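Prenylcyclase (Actinoplanes teichomyceticus, PDB 6IJ1) probably acts on prenyl substrates as a prenyltransferase- or terpene-cyclase-like enzyme built mainly from helices, its exact reaction remaining uncertain. Local coordinates at residues R24-A27 against D28-V32; G38-D41 against D42-A46; V97-L100 against A101-G105; P110-R113 against P114-F118; A168-P171 against R172-H175. One frame throughout, in Å; residues are numbered along the deposited sequence.

The five contacts are local ones, met in series along a mostly helical chain. Contact 1 is a tight turn after helix 10-23 and contact 2 the entry to helix 42-52; their centres lie 10 Å apart, and they touch. Contact 3, on helix 91-104, meets contact 2 where Ala46 packs against Val97. Contact 4 follows on helix 112-121, and contact 5 leads into helix 173-182. Contacts 3, 4 and 5 touch pairwise, with centres 13 to 15 Å apart, whereas the centres of contacts 1 and 5 are about 32 Å apart. Together they illustrate how local turns and helix ends, with a few bonds to more distant residues, connect the helices.

Contact 1: residues R24-A27 against D28-V32; sequences RREA and DGRWV
Arg25 and Trp31 run side by side across a tight turn, and the packing between them comes first. The CG of Arg25 sits 3.4 Å from Trp31 NE1, offset toward the rim of the indole, and the guanidinium plane further out is tilted 22° from that of the ring. Both polar ends are held by the preceding helix: Arg25 NE bonds to Leu22 O and Trp31 NE1 to Leu21 O. On the other flank, Glu26 CG lies over the centre of the Arg30 guanidinium, 3.6 Å from CZ.

Backbone bonds shape the turn. Glu26 N donates to Arg30 O at 2.8 Å, while Gly29 N reaches Glu26 O at 3.0 Å, closing a type I beta turn from Glu26 to Gly29. The positive phi of Gly29 would press a CB against the preceding carbonyl oxygen.

Charged groups then decorate this frame. Asp28 OD1 accepts from Arg30 N at 3.1 Å, an Asx turn, and also forms a salt bridge with Arg30 NH1, whose hydrogen bond is long and weak. Glu26 folds back at chi2, -57°, leaving OE1 4.1 Å from Arg30 NH2 but well out of the guanidinium plane. A water joins Arg24 O, Glu26 OE2 and Val32 N.

The Asp-Gly-Arg-Trp sequence, with a long polar chain laid along the tryptophan, resembles the QW-type turns of terpene cyclases, Arg25 standing where glutamine is usual. Chemically, Arg30 probably feels the negative charge of both Asp28 and Glu26, yet only Asp28 engages it through a directed N-H.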
loop_
_atom_site.group_PDB
_atom_site.type_symbol
_atom_site.label_atom_id
_atom_site.label_comp_id
_atom_site.label_asym_id
_atom_site.label_seq_id
_atom_site.Cartn_x
_atom_site.Cartn_y
_atom_site.Cartn_z
ATOM N N ARG A 24 -0.108 -14.703 13.479
ATOM C CA ARG A 24 -0.920 -14.988 12.306
ATOM C C ARG A 24 -0.093 -15.475 11.109
ATOM O O ARG A 24 -0.631 -15.639 10.008
ATOM C CB ARG A 24 -1.754 -13.736 11.918
ATOM C CG ARG A 24 -2.724 -13.127 12.947
ATOM C CD ARG A 24 -3.638 -14.128 13.430
ATOM N NE ARG A 24 -4.650 -13.700 14.424
ATOM C CZ ARG A 24 -4.398 -13.414 15.704
ATOM N NH1 ARG A 24 -3.134 -13.372 16.145
ATOM N NH2 ARG A 24 -5.414 -13.122 16.544
ATOM N N ARG A 25 1.203 -15.741 11.287
ATOM C CA ARG A 25 1.963 -16.412 10.225
ATOM C C ARG A 25 1.372 -17.767 9.875
ATOM O O ARG A 25 0.920 -18.509 10.755
ATOM C CB ARG A 25 3.404 -16.650 10.682
ATOM C CG ARG A 25 4.329 -15.444 10.588
ATOM C CD ARG A 25 5.687 -15.754 11.252
ATOM N NE ARG A 25 5.513 -15.972 12.682
ATOM C CZ ARG A 25 6.530 -16.313 13.490
ATOM N NH1 ARG A 25 7.757 -16.483 12.972
ATOM N NH2 ARG A 25 6.327 -16.504 14.773
ATOM N N GLU A 26 1.427 -18.099 8.597
ATOM C CA GLU A 26 1.224 -19.473 8.148
ATOM C C GLU A 26 2.377 -20.336 8.664
ATOM O O GLU A 26 3.380 -19.839 9.204
ATOM C CB GLU A 26 1.145 -19.520 6.633
ATOM C CG GLU A 26 -0.000 -18.693 6.057
ATOM C CD GLU A 26 -1.389 -19.107 6.605
ATOM O OE1 GLU A 26 -1.685 -20.330 6.684
ATOM O OE2 GLU A 26 -2.198 -18.224 6.981
ATOM N N ALA A 27 2.212 -21.655 8.496
ATOM C CA ALA A 27 3.220 -22.576 9.026
ATOM C C ALA A 27 4.582 -22.344 8.387
ATOM O O ALA A 27 5.624 -22.488 9.053
ATOM C CB ALA A 27 2.779 -24.024 8.800
ATOM N N ASP A 28 4.605 -21.988 7.099
ATOM C CA ASP A 28 5.877 -21.746 6.430
ATOM C C ASP A 28 6.406 -20.325 6.620
ATOM O O ASP A 28 7.479 -20.017 6.080
ATOM C CB ASP A 28 5.777 -22.061 4.931
ATOM C CG ASP A 28 4.823 -21.141 4.178
ATOM O OD1 ASP A 28 4.176 -20.276 4.824
ATOM O OD2 ASP A 28 4.725 -21.287 2.942
ATOM N N GLY A 29 5.708 -19.460 7.354
ATOM C CA GLY A 29 6.189 -18.113 7.609
ATOM C C GLY A 29 5.481 -17.022 6.814
ATOM O O GLY A 29 5.730 -15.834 7.096
ATOM N N ARG A 30 4.647 -17.380 5.839
ATOM C CA ARG A 30 4.036 -16.356 5.000
ATOM C C ARG A 30 2.828 -15.741 5.733
ATOM O O ARG A 30 2.388 -16.194 6.792
ATOM C CB ARG A 30 3.633 -16.917 3.641
ATOM C CG ARG A 30 2.465 -17.809 3.661
ATOM C CD ARG A 30 2.226 -18.555 2.323
ATOM N NE ARG A 30 0.824 -19.016 2.235
ATOM C CZ ARG A 30 0.378 -20.164 2.750
ATOM N NH1 ARG A 30 1.230 -20.979 3.387
ATOM N NH2 ARG A 30 -0.914 -20.492 2.644
ATOM N N TRP A 31 2.345 -14.616 5.200
ATOM C CA TRP A 31 1.097 -14.036 5.689
ATOM C C TRP A 31 0.121 -13.974 4.526
ATOM O O TRP A 31 0.502 -13.715 3.374
ATOM C CB TRP A 31 1.300 -12.635 6.240
ATOM C CG TRP A 31 2.092 -12.595 7.484
ATOM C CD1 TRP A 31 1.620 -12.779 8.748
ATOM C CD2 TRP A 31 3.510 -12.346 7.617
ATOM N NE1 TRP A 31 2.640 -12.654 9.677
ATOM C CE2 TRP A 31 3.814 -12.389 9.004
ATOM C CE3 TRP A 31 4.554 -12.060 6.706
ATOM C CZ2 TRP A 31 5.139 -12.209 9.514
ATOM C CZ3 TRP A 31 5.855 -11.868 7.208
ATOM C CH2 TRP A 31 6.132 -11.934 8.593
ATOM N N VAL A 32 -1.173 -14.164 4.834
ATOM C CA VAL A 32 -2.215 -14.027 3.812
ATOM C C VAL A 32 -3.330 -13.122 4.348
ATOM O O VAL A 32 -3.567 -13.032 5.557
ATOM C CB VAL A 32 -2.824 -15.366 3.339
ATOM C CG1 VAL A 32 -1.662 -16.337 2.878
ATOM C CG2 VAL A 32 -3.650 -16.029 4.461
HETATM O O HOH W 1 -1.632 -15.559 7.493
#

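Contact 2: residues G38-D41 against D42-A46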
loop_
_atom_site.group_PDB
_atom_site.type_symbol
_atom_site.label_atom_id
_atom_site.label_comp_id
_atom_site.label_asym_id
_atom_site.label_seq_id
_atom_site.Cartn_x
_atom_site.Cartn_y
_atom_site.Cartn_z
ATOM N N GLY A 38 -10.039 -16.157 -2.803
ATOM C CA GLY A 38 -9.065 -16.734 -1.870
ATOM C C GLY A 38 -8.199 -15.585 -1.349
ATOM O O GLY A 38 -8.347 -14.440 -1.817
ATOM N N PRO A 39 -7.297 -15.808 -0.385
ATOM C CA PRO A 39 -6.485 -14.717 0.121
ATOM C C PRO A 39 -5.257 -14.420 -0.752
ATOM O O PRO A 39 -4.911 -15.203 -1.596
ATOM C CB PRO A 39 -6.036 -15.260 1.479
ATOM C CG PRO A 39 -5.939 -16.748 1.254
ATOM C CD PRO A 39 -7.048 -17.081 0.280
ATOM N N SER A 40 -4.672 -13.248 -0.538
ATOM C CA SER A 40 -3.428 -12.882 -1.246
ATOM C C SER A 40 -2.262 -13.471 -0.458
ATOM O O SER A 40 -2.332 -13.458 0.759
ATOM C CB SER A 40 -3.282 -11.391 -1.325
ATOM O OG SER A 40 -1.932 -11.041 -1.573
ATOM N N ASP A 41 -1.239 -13.968 -1.150
ATOM C CA ASP A 41 -0.042 -14.466 -0.428
ATOM C C ASP A 41 1.157 -13.537 -0.662
ATOM O O ASP A 41 1.598 -12.928 0.289
ATOM C CB ASP A 41 0.285 -15.933 -0.725
ATOM C CG ASP A 41 0.178 -16.344 -2.182
ATOM O OD1 ASP A 41 0.295 -15.491 -3.057
ATOM O OD2 ASP A 41 -0.002 -17.539 -2.411
ATOM N N ASP A 42 1.632 -13.424 -1.901
ATOM C CA ASP A 42 2.869 -12.643 -2.188
ATOM C C ASP A 42 2.730 -11.165 -1.801
ATOM O O ASP A 42 3.602 -10.653 -1.118
ATOM C CB ASP A 42 3.331 -12.866 -3.627
ATOM C CG ASP A 42 3.724 -14.311 -3.883
ATOM O OD1 ASP A 42 3.851 -15.054 -2.922
ATOM O OD2 ASP A 42 3.901 -14.655 -5.037
ATOM N N TRP A 43 1.682 -10.503 -2.271
ATOM C CA TRP A 43 1.486 -9.093 -1.942
ATOM C C TRP A 43 1.467 -8.892 -0.436
ATOM O O TRP A 43 2.233 -8.091 0.123
ATOM C CB TRP A 43 0.205 -8.593 -2.608
ATOM C CG TRP A 43 -0.290 -7.294 -2.021
ATOM C CD1 TRP A 43 0.453 -6.164 -1.678
ATOM C CD2 TRP A 43 -1.654 -6.966 -1.715
ATOM N NE1 TRP A 43 -0.389 -5.177 -1.199
ATOM C CE2 TRP A 43 -1.679 -5.657 -1.214
ATOM C CE3 TRP A 43 -2.860 -7.683 -1.815
ATOM C CZ2 TRP A 43 -2.869 -5.016 -0.799
ATOM C CZ3 TRP A 43 -4.051 -7.042 -1.433
ATOM C CH2 TRP A 43 -4.051 -5.734 -0.903
ATOM N N ILE A 44 0.594 -9.628 0.274
ATOM C CA ILE A 44 0.450 -9.391 1.708
ATOM C C ILE A 44 1.698 -9.798 2.472
ATOM O O ILE A 44 2.073 -9.134 3.439
ATOM C CB ILE A 44 -0.807 -10.145 2.221
ATOM C CG1 ILE A 44 -2.050 -9.471 1.628
ATOM C CG2 ILE A 44 -0.906 -10.182 3.741
ATOM C CD1 ILE A 44 -2.266 -7.984 2.102
ATOM N N THR A 45 2.340 -10.915 2.085
ATOM C CA THR A 45 3.584 -11.293 2.740
ATOM C C THR A 45 4.629 -10.193 2.612
ATOM O O THR A 45 5.288 -9.861 3.595
ATOM C CB THR A 45 4.078 -12.603 2.111
ATOM O OG1 THR A 45 3.166 -13.669 2.451
ATOM C CG2 THR A 45 5.458 -12.987 2.634
ATOM N N ALA A 46 4.810 -9.678 1.390
ATOM C CA ALA A 46 5.772 -8.593 1.180
ATOM C C ALA A 46 5.400 -7.361 2.004
ATOM O O ALA A 46 6.263 -6.716 2.605
ATOM C CB ALA A 46 5.860 -8.235 -0.285
HETATM O O HOH W 2 3.194 -17.919 -3.066
#
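Asp41 and Asp42 stand next to each other where a loop turns into the first turn of helix 42-52, a start of helix built from hydroxyl and carboxylate oxygens as well as backbone. The Asp41 side chain can be followed outward. From CB, a plain 3.1 Å step from Asp42 N, CG sits between the backbone N and the carbonyl carbon, chi1 43°, which turns the carboxylate toward the following N-H. OD1 then accepts from Asp42 N at 2.7 Å, on its anti side and 22° out of the carboxylate plane. The same OD1 comes within 3.6 Å of Asp42 OD1; the two carboxylates point the same way with planes 24° apart, and oxygens this close probably repel. A water lies near both groups, 2.9 Å from Asp42 OD1, and its bond to the other tip, Asp41 OD2, is weak. An alanine here removes the carboxylate, and the Asp42 N-H would probably be left without this acceptor at the start of the helix.

Behind the side chain, Asp41 O takes the first regular helical bond, from Thr45 N at 2.8 Å and nearly along the C=O axis. Thr45 OG1 lies equally near that oxygen, although Trp31 O also competes for its one proton. Ser40 adds a hydroxyl: its OG, extended away from its own N, accepts a weak bond from Ile44 N at 3.4 Å and is held more firmly by Tyr83 O. Its CB packs 3.7 Å from Ile44 CG1. Further along, Trp43 meets the rings of Tyr34, Trp96 and His328, and Ile44 CD1 rests 3.8 Å above the centre of its indole.

Contact 3: residues V97-L100 against A101-G105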
loop_
_atom_site.group_PDB
_atom_site.type_symbol
_atom_site.label_atom_id
_atom_site.label_comp_id
_atom_site.label_asym_id
_atom_site.label_seq_id
_atom_site.Cartn_x
_atom_site.Cartn_y
_atom_site.Cartn_z
ATOM N N VAL A 97 7.577 -6.385 -3.179
ATOM C CA VAL A 97 8.686 -7.320 -3.006
ATOM C C VAL A 97 10.009 -6.594 -3.156
ATOM O O VAL A 97 10.929 -6.804 -2.348
ATOM C CB VAL A 97 8.555 -8.480 -4.003
ATOM C CG1 VAL A 97 9.775 -9.422 -3.791
ATOM C CG2 VAL A 97 7.223 -9.213 -3.744
ATOM N N LEU A 98 10.144 -5.782 -4.205
ATOM C CA LEU A 98 11.424 -5.049 -4.378
ATOM C C LEU A 98 11.653 -4.044 -3.251
ATOM O O LEU A 98 12.803 -3.849 -2.815
ATOM C CB LEU A 98 11.457 -4.339 -5.722
ATOM C CG LEU A 98 11.456 -5.340 -6.916
ATOM C CD1 LEU A 98 11.065 -4.703 -8.198
ATOM C CD2 LEU A 98 12.927 -5.898 -7.026
ATOM N N ARG A 99 10.588 -3.458 -2.695
ATOM C CA ARG A 99 10.775 -2.605 -1.520
ATOM C C ARG A 99 11.323 -3.372 -0.329
ATOM O O ARG A 99 12.192 -2.861 0.385
ATOM C CB ARG A 99 9.437 -1.950 -1.152
ATOM C CG ARG A 99 9.488 -1.151 0.155
ATOM C CD ARG A 99 8.197 -0.371 0.331
ATOM N NE ARG A 99 8.016 0.002 1.749
ATOM C CZ ARG A 99 8.403 1.158 2.260
ATOM N NH1 ARG A 99 9.019 2.067 1.491
ATOM N NH2 ARG A 99 8.168 1.376 3.548
ATOM N N LEU A 100 10.821 -4.585 -0.076
ATOM C CA LEU A 100 11.359 -5.408 0.995
ATOM C C LEU A 100 12.849 -5.665 0.760
ATOM O O LEU A 100 13.646 -5.559 1.713
ATOM C CB LEU A 100 10.575 -6.722 1.074
ATOM C CG LEU A 100 11.037 -7.672 2.182
ATOM C CD1 LEU A 100 10.945 -7.100 3.596
ATOM C CD2 LEU A 100 10.178 -8.930 2.017
ATOM N N ALA A 101 13.199 -5.962 -0.500
ATOM C CA ALA A 101 14.618 -6.144 -0.820
ATOM C C ALA A 101 15.432 -4.898 -0.538
ATOM O O ALA A 101 16.535 -5.001 0.021
ATOM C CB ALA A 101 14.745 -6.565 -2.282
ATOM N N GLU A 102 14.926 -3.714 -0.892
ATOM C CA GLU A 102 15.686 -2.478 -0.591
ATOM C C GLU A 102 15.803 -2.300 0.900
ATOM O O GLU A 102 16.859 -1.908 1.405
ATOM C CB GLU A 102 15.009 -1.263 -1.262
ATOM C CG GLU A 102 15.162 -1.324 -2.770
ATOM C CD GLU A 102 14.953 0.017 -3.503
ATOM O OE1 GLU A 102 14.503 0.996 -2.847
ATOM O OE2 GLU A 102 15.217 0.091 -4.728
ATOM N N LEU A 103 14.718 -2.551 1.646
ATOM C CA LEU A 103 14.806 -2.364 3.102
ATOM C C LEU A 103 15.847 -3.296 3.718
ATOM O O LEU A 103 16.465 -2.938 4.724
ATOM C CB LEU A 103 13.432 -2.604 3.755
ATOM C CG LEU A 103 12.380 -1.559 3.423
ATOM C CD1 LEU A 103 11.033 -2.075 3.878
ATOM C CD2 LEU A 103 12.662 -0.312 4.227
ATOM N N LEU A 104 16.063 -4.463 3.116
ATOM C CA LEU A 104 16.982 -5.477 3.620
ATOM C C LEU A 104 18.374 -5.384 2.999
ATOM O O LEU A 104 19.239 -6.189 3.342
ATOM C CB LEU A 104 16.403 -6.874 3.354
ATOM C CG LEU A 104 15.197 -7.155 4.277
ATOM C CD1 LEU A 104 14.582 -8.515 3.962
ATOM C CD2 LEU A 104 15.600 -7.121 5.782
ATOM N N GLY A 105 18.614 -4.466 2.092
ATOM C CA GLY A 105 19.916 -4.341 1.434
ATOM C C GLY A 105 20.189 -5.395 0.400
ATOM O O GLY A 105 21.362 -5.639 0.069
#
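Four successive helical bonds tie residues 97-100 to 101-104: Val97 O, Leu98 O, Arg99 O and Leu100 O accept from the N of Ala101, Glu102, Leu103 and Leu104, the shortest being Leu103 N to Arg99 O at 2.8 Å. The Leu104 N bond to Leu100 O is the most bent of these, 137° at the hydrogen, as the helix comes toward its close.

On one flank Leu100 and Leu104, a turn apart, lie side by side and point the same way, their CD1 atoms 3.9 Å apart; both pack on Met68 of helix 58-71. On another, Arg99 and Leu103 cross at a slant. Leu103 CD1 lies over one face of the guanidinium and is 4.1 Å from Arg99 CG, while Leu103 CG leans on Arg99 O at 3.3 Å. Bound imidazole, probably from the crystallisation liquor, lies about 3 Å from the Arg99 side chain. Glu102 runs extended beyond CG, chi2 -161°, away from the helix, and its two oxygens accept from Ala168 N and Gly169 N.

Past the last turn Gly105 leaves helical angles with positive phi, 75°, and its N returns to Glu102 O at 3.2 Å, one of the two bonds back into the last turn that make a Schellman motif, a common glycine finish to an alpha helix, here closing helix 91-104.

Contact 4: residues P110-R113 against P114-F118; sequences PWAR and PGWEF
Trp116 lays its indole over the carbonyl of Ala112, so that Ala112 O faces one side of the ring and stands 3.3 Å from CD1. The ring reaches back along the helix because CG lies beside the backbone N, chi1 -53°, and Trp116 NE1 comes 3.8 Å from Ala112 CB. The same Ala112 O is also the acceptor of the helical bond from Trp116 N, 2.8 Å long and close to straight in line with the carbonyl. One residue on, Glu117 N donates to Arg113 O at 2.9 Å.

Pro114 brings no N-H to this first turn. Its CD instead presses against two carbonyls, 3.1 Å from Trp111 O and 3.3 Å from Pro110 O, and Trp111 O finds a donor in Gln75 NE2. Arg113 and Glu117, one turn apart at the surface, approach without pairing: Glu117 OE2 touches Arg113 CD at 3.6 Å, but Arg113 NE is 4.5 Å from that oxygen, which stands well out of the guanidinium plane. Any attraction is probably modest and undirected, since no N-H points at the oxygen, the two flat groups being turned 20° from each other.

A serine in place of Trp116 lacks the indole, which would probably open a gap over Ala112 O and leave Leu98 and Pro171 without the surface they pack on.

Among its neighbours, helix 112-121 meets helix 91-104 through Trp116 on Glu102, Trp111 on Leu98 and Ala101, and Phe118 on Thr94, and the loop before helix 173-182 through Trp116.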
loop_
_atom_site.group_PDB
_atom_site.type_symbol
_atom_site.label_atom_id
_atom_site.label_comp_id
_atom_site.label_asym_id
_atom_site.label_seq_id
_atom_site.Cartn_x
_atom_site.Cartn_y
_atom_site.Cartn_z
ATOM N N PRO A 110 20.842 -10.487 -8.454
ATOM C CA PRO A 110 20.442 -10.440 -9.864
ATOM C C PRO A 110 18.969 -10.721 -10.141
ATOM O O PRO A 110 18.506 -10.248 -11.171
ATOM C CB PRO A 110 21.315 -11.553 -10.526
ATOM C CG PRO A 110 22.558 -11.519 -9.700
ATOM C CD PRO A 110 22.102 -11.270 -8.272
ATOM N N TRP A 111 18.255 -11.419 -9.245
ATOM C CA TRP A 111 16.820 -11.598 -9.491
ATOM C C TRP A 111 16.079 -10.264 -9.474
ATOM O O TRP A 111 14.989 -10.173 -10.041
ATOM C CB TRP A 111 16.221 -12.556 -8.460
ATOM C CG TRP A 111 16.403 -12.109 -7.026
ATOM C CD1 TRP A 111 17.366 -12.509 -6.125
ATOM C CD2 TRP A 111 15.567 -11.150 -6.336
ATOM N NE1 TRP A 111 17.175 -11.830 -4.908
ATOM C CE2 TRP A 111 16.071 -11.011 -5.023
ATOM C CE3 TRP A 111 14.415 -10.419 -6.721
ATOM C CZ2 TRP A 111 15.452 -10.096 -4.065
ATOM C CZ3 TRP A 111 13.804 -9.542 -5.794
ATOM C CH2 TRP A 111 14.346 -9.395 -4.496
ATOM N N ALA A 112 16.666 -9.215 -8.876
ATOM C CA ALA A 112 15.937 -7.934 -8.950
ATOM C C ALA A 112 15.876 -7.375 -10.367
ATOM O O ALA A 112 14.925 -6.678 -10.727
ATOM C CB ALA A 112 16.582 -6.922 -8.003
ATOM N N ARG A 113 16.858 -7.668 -11.243
ATOM C CA ARG A 113 16.830 -7.055 -12.569
ATOM C C ARG A 113 15.562 -7.379 -13.370
ATOM O O ARG A 113 14.970 -6.448 -13.946
ATOM C CB ARG A 113 18.110 -7.469 -13.335
ATOM C CG ARG A 113 18.177 -6.874 -14.703
ATOM C CD ARG A 113 19.089 -7.721 -15.607
ATOM N NE ARG A 113 20.386 -7.068 -15.677
ATOM C CZ ARG A 113 21.444 -7.494 -16.378
ATOM N NH1 ARG A 113 21.391 -8.602 -17.105
ATOM N NH2 ARG A 113 22.576 -6.790 -16.343
ATOM N N PRO A 114 15.133 -8.646 -13.499
ATOM C CA PRO A 114 13.862 -8.900 -14.209
ATOM C C PRO A 114 12.680 -8.249 -13.506
ATOM O O PRO A 114 11.691 -7.907 -14.169
ATOM C CB PRO A 114 13.718 -10.433 -14.179
ATOM C CG PRO A 114 14.939 -10.973 -13.684
ATOM C CD PRO A 114 15.790 -9.894 -13.067
ATOM N N GLY A 115 12.802 -8.003 -12.194
ATOM C CA GLY A 115 11.781 -7.198 -11.498
ATOM C C GLY A 115 11.772 -5.744 -11.927
ATOM O O GLY A 115 10.708 -5.164 -12.219
ATOM N N TRP A 116 12.970 -5.100 -12.007
ATOM C CA TRP A 116 13.010 -3.748 -12.577
ATOM C C TRP A 116 12.483 -3.708 -14.001
ATOM O O TRP A 116 11.772 -2.767 -14.378
ATOM C CB TRP A 116 14.445 -3.159 -12.576
ATOM C CG TRP A 116 15.118 -3.205 -11.236
ATOM C CD1 TRP A 116 16.388 -3.689 -10.970
ATOM C CD2 TRP A 116 14.668 -2.639 -9.993
ATOM N NE1 TRP A 116 16.698 -3.531 -9.666
ATOM C CE2 TRP A 116 15.661 -2.885 -9.027
ATOM C CE3 TRP A 116 13.483 -1.984 -9.604
ATOM C CZ2 TRP A 116 15.536 -2.509 -7.684
ATOM C CZ3 TRP A 116 13.382 -1.560 -8.290
ATOM C CH2 TRP A 116 14.371 -1.844 -7.348
ATOM N N GLU A 117 12.864 -4.707 -14.830
ATOM C CA GLU A 117 12.385 -4.708 -16.197
ATOM C C GLU A 117 10.880 -4.865 -16.244
ATOM O O GLU A 117 10.215 -4.234 -17.057
ATOM C CB GLU A 117 13.061 -5.828 -16.987
ATOM C CG GLU A 117 14.573 -5.522 -17.170
ATOM C CD GLU A 117 15.348 -6.759 -17.673
ATOM O OE1 GLU A 117 14.735 -7.859 -17.765
ATOM O OE2 GLU A 117 16.565 -6.625 -17.974
ATOM N N PHE A 118 10.337 -5.705 -15.372
ATOM C CA PHE A 118 8.879 -5.839 -15.319
ATOM C C PHE A 118 8.227 -4.504 -14.997
ATOM O O PHE A 118 7.300 -4.081 -15.695
ATOM C CB PHE A 118 8.505 -6.922 -14.317
ATOM C CG PHE A 118 7.046 -7.125 -14.109
ATOM C CD1 PHE A 118 6.368 -6.381 -13.144
ATOM C CD2 PHE A 118 6.389 -8.142 -14.798
ATOM C CE1 PHE A 118 5.005 -6.615 -12.884
ATOM C CE2 PHE A 118 4.992 -8.377 -14.583
ATOM C CZ PHE A 118 4.322 -7.616 -13.600
#

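Contact 5: residues A168-P171 against R172-H175; sequences AGLP and RREH
Arg173 stretches back from the start of helix 173-182 until its guanidinium overlies Ala168, whose CA meets one face, offset toward the rim, 3.7 Å from NH1. The chain is straight from CG to NE, with CG opposite the backbone N, chi1 -171°, and this reach makes the return possible. Near its root Arg173 CB rests 3.4 Å from Leu170 O. Two waters complete the link: one is shared by Ala168 O and Arg173 NH1, the other by Leu170 O, at 2.8 Å, and Arg173 N, at 3.1 Å.

Arg172, at the N-cap position, takes a left-handed backbone conformation, phi 56°, and turns its side chain the other way. Its guanidinium lies nearly parallel to the His175 ring, displaced toward the rim; NH1 stands 3.2 Å above the imidazole plane, while His175 NE2 bonds to His124 O. Pro171 packs on Ala120 of helix 112-121.

Every guanidinium nitrogen of Arg173 has a partner, with NE to Ala165 O and NH2 to Thr211 OG1 beside the water on NH1. The charge is thus probably met by neutral dipoles, a carbonyl, a hydroxyl and a water that passes the link on to Ala168 O, with no carboxylate among the partners named.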
loop_
_atom_site.group_PDB
_atom_site.type_symbol
_atom_site.label_atom_id
_atom_site.label_comp_id
_atom_site.label_asym_id
_atom_site.label_seq_id
_atom_site.Cartn_x
_atom_site.Cartn_y
_atom_site.Cartn_z
ATOM N N ALA A 168 14.554 3.065 -4.916
ATOM C CA ALA A 168 15.782 3.676 -5.402
ATOM C C ALA A 168 16.215 3.067 -6.711
ATOM O O ALA A 168 16.861 3.751 -7.520
ATOM C CB ALA A 168 16.890 3.476 -4.382
ATOM N N GLY A 169 15.870 1.808 -6.946
ATOM C CA GLY A 169 16.252 1.165 -8.189
ATOM C C GLY A 169 15.304 1.306 -9.336
ATOM O O GLY A 169 15.546 0.730 -10.409
ATOM N N LEU A 170 14.193 2.051 -9.176
ATOM C CA LEU A 170 13.195 2.094 -10.223
ATOM C C LEU A 170 13.784 2.609 -11.540
ATOM O O LEU A 170 14.408 3.691 -11.557
ATOM C CB LEU A 170 12.035 3.008 -9.785
ATOM C CG LEU A 170 10.818 2.896 -10.716
ATOM C CD1 LEU A 170 10.147 1.513 -10.465
ATOM C CD2 LEU A 170 9.889 3.998 -10.385
ATOM N N PRO A 171 13.618 1.892 -12.649
ATOM C CA PRO A 171 13.959 2.492 -13.952
ATOM C C PRO A 171 13.145 3.740 -14.245
ATOM O O PRO A 171 11.997 3.899 -13.823
ATOM C CB PRO A 171 13.628 1.376 -14.957
ATOM C CG PRO A 171 13.753 0.117 -14.183
ATOM C CD PRO A 171 13.144 0.494 -12.791
ATOM N N ARG A 172 13.728 4.644 -15.014
ATOM C CA ARG A 172 13.001 5.844 -15.439
ATOM C C ARG A 172 12.448 6.628 -14.249
ATOM O O ARG A 172 11.378 7.214 -14.347
ATOM C CB ARG A 172 11.860 5.517 -16.422
ATOM C CG ARG A 172 12.369 4.734 -17.645
ATOM C CD ARG A 172 11.296 4.510 -18.694
ATOM N NE ARG A 172 10.912 5.785 -19.281
ATOM C CZ ARG A 172 9.820 5.954 -20.018
ATOM N NH1 ARG A 172 9.554 7.155 -20.523
ATOM N NH2 ARG A 172 8.996 4.920 -20.221
ATOM N N ARG A 173 13.198 6.641 -13.162
ATOM C CA ARG A 173 12.627 7.148 -11.910
ATOM C C ARG A 173 12.318 8.628 -12.002
ATOM O O ARG A 173 11.297 9.092 -11.474
ATOM C CB ARG A 173 13.532 6.838 -10.739
ATOM C CG ARG A 173 12.861 7.164 -9.386
ATOM C CD ARG A 173 13.731 6.718 -8.265
ATOM N NE ARG A 173 13.037 6.900 -6.999
ATOM C CZ ARG A 173 13.607 7.132 -5.840
ATOM N NH1 ARG A 173 14.961 7.296 -5.740
ATOM N NH2 ARG A 173 12.875 7.212 -4.739
ATOM N N GLU A 174 13.162 9.414 -12.673
ATOM C CA GLU A 174 12.841 10.826 -12.775
ATOM C C GLU A 174 11.536 11.064 -13.520
ATOM O O GLU A 174 10.733 11.934 -13.143
ATOM C CB GLU A 174 14.017 11.553 -13.467
ATOM C CG GLU A 174 13.701 12.925 -14.034
ATOM C CD GLU A 174 14.904 13.528 -14.739
ATOM O OE1 GLU A 174 16.012 13.336 -14.223
ATOM O OE2 GLU A 174 14.777 14.187 -15.824
ATOM N N HIS A 175 11.335 10.344 -14.621
ATOM C CA HIS A 175 10.116 10.407 -15.396
ATOM C C HIS A 175 8.898 10.060 -14.526
ATOM O O HIS A 175 7.862 10.728 -14.597
ATOM C CB HIS A 175 10.279 9.441 -16.572
ATOM C CG HIS A 175 9.065 9.265 -17.410
ATOM N ND1 HIS A 175 8.572 10.279 -18.201
ATOM C CD2 HIS A 175 8.272 8.186 -17.637
ATOM C CE1 HIS A 175 7.521 9.838 -18.870
ATOM N NE2 HIS A 175 7.310 8.579 -18.537
HETATM O O HOH W 3 17.144 6.412 -7.637
HETATM O O HOH W 4 16.087 5.632 -12.785
#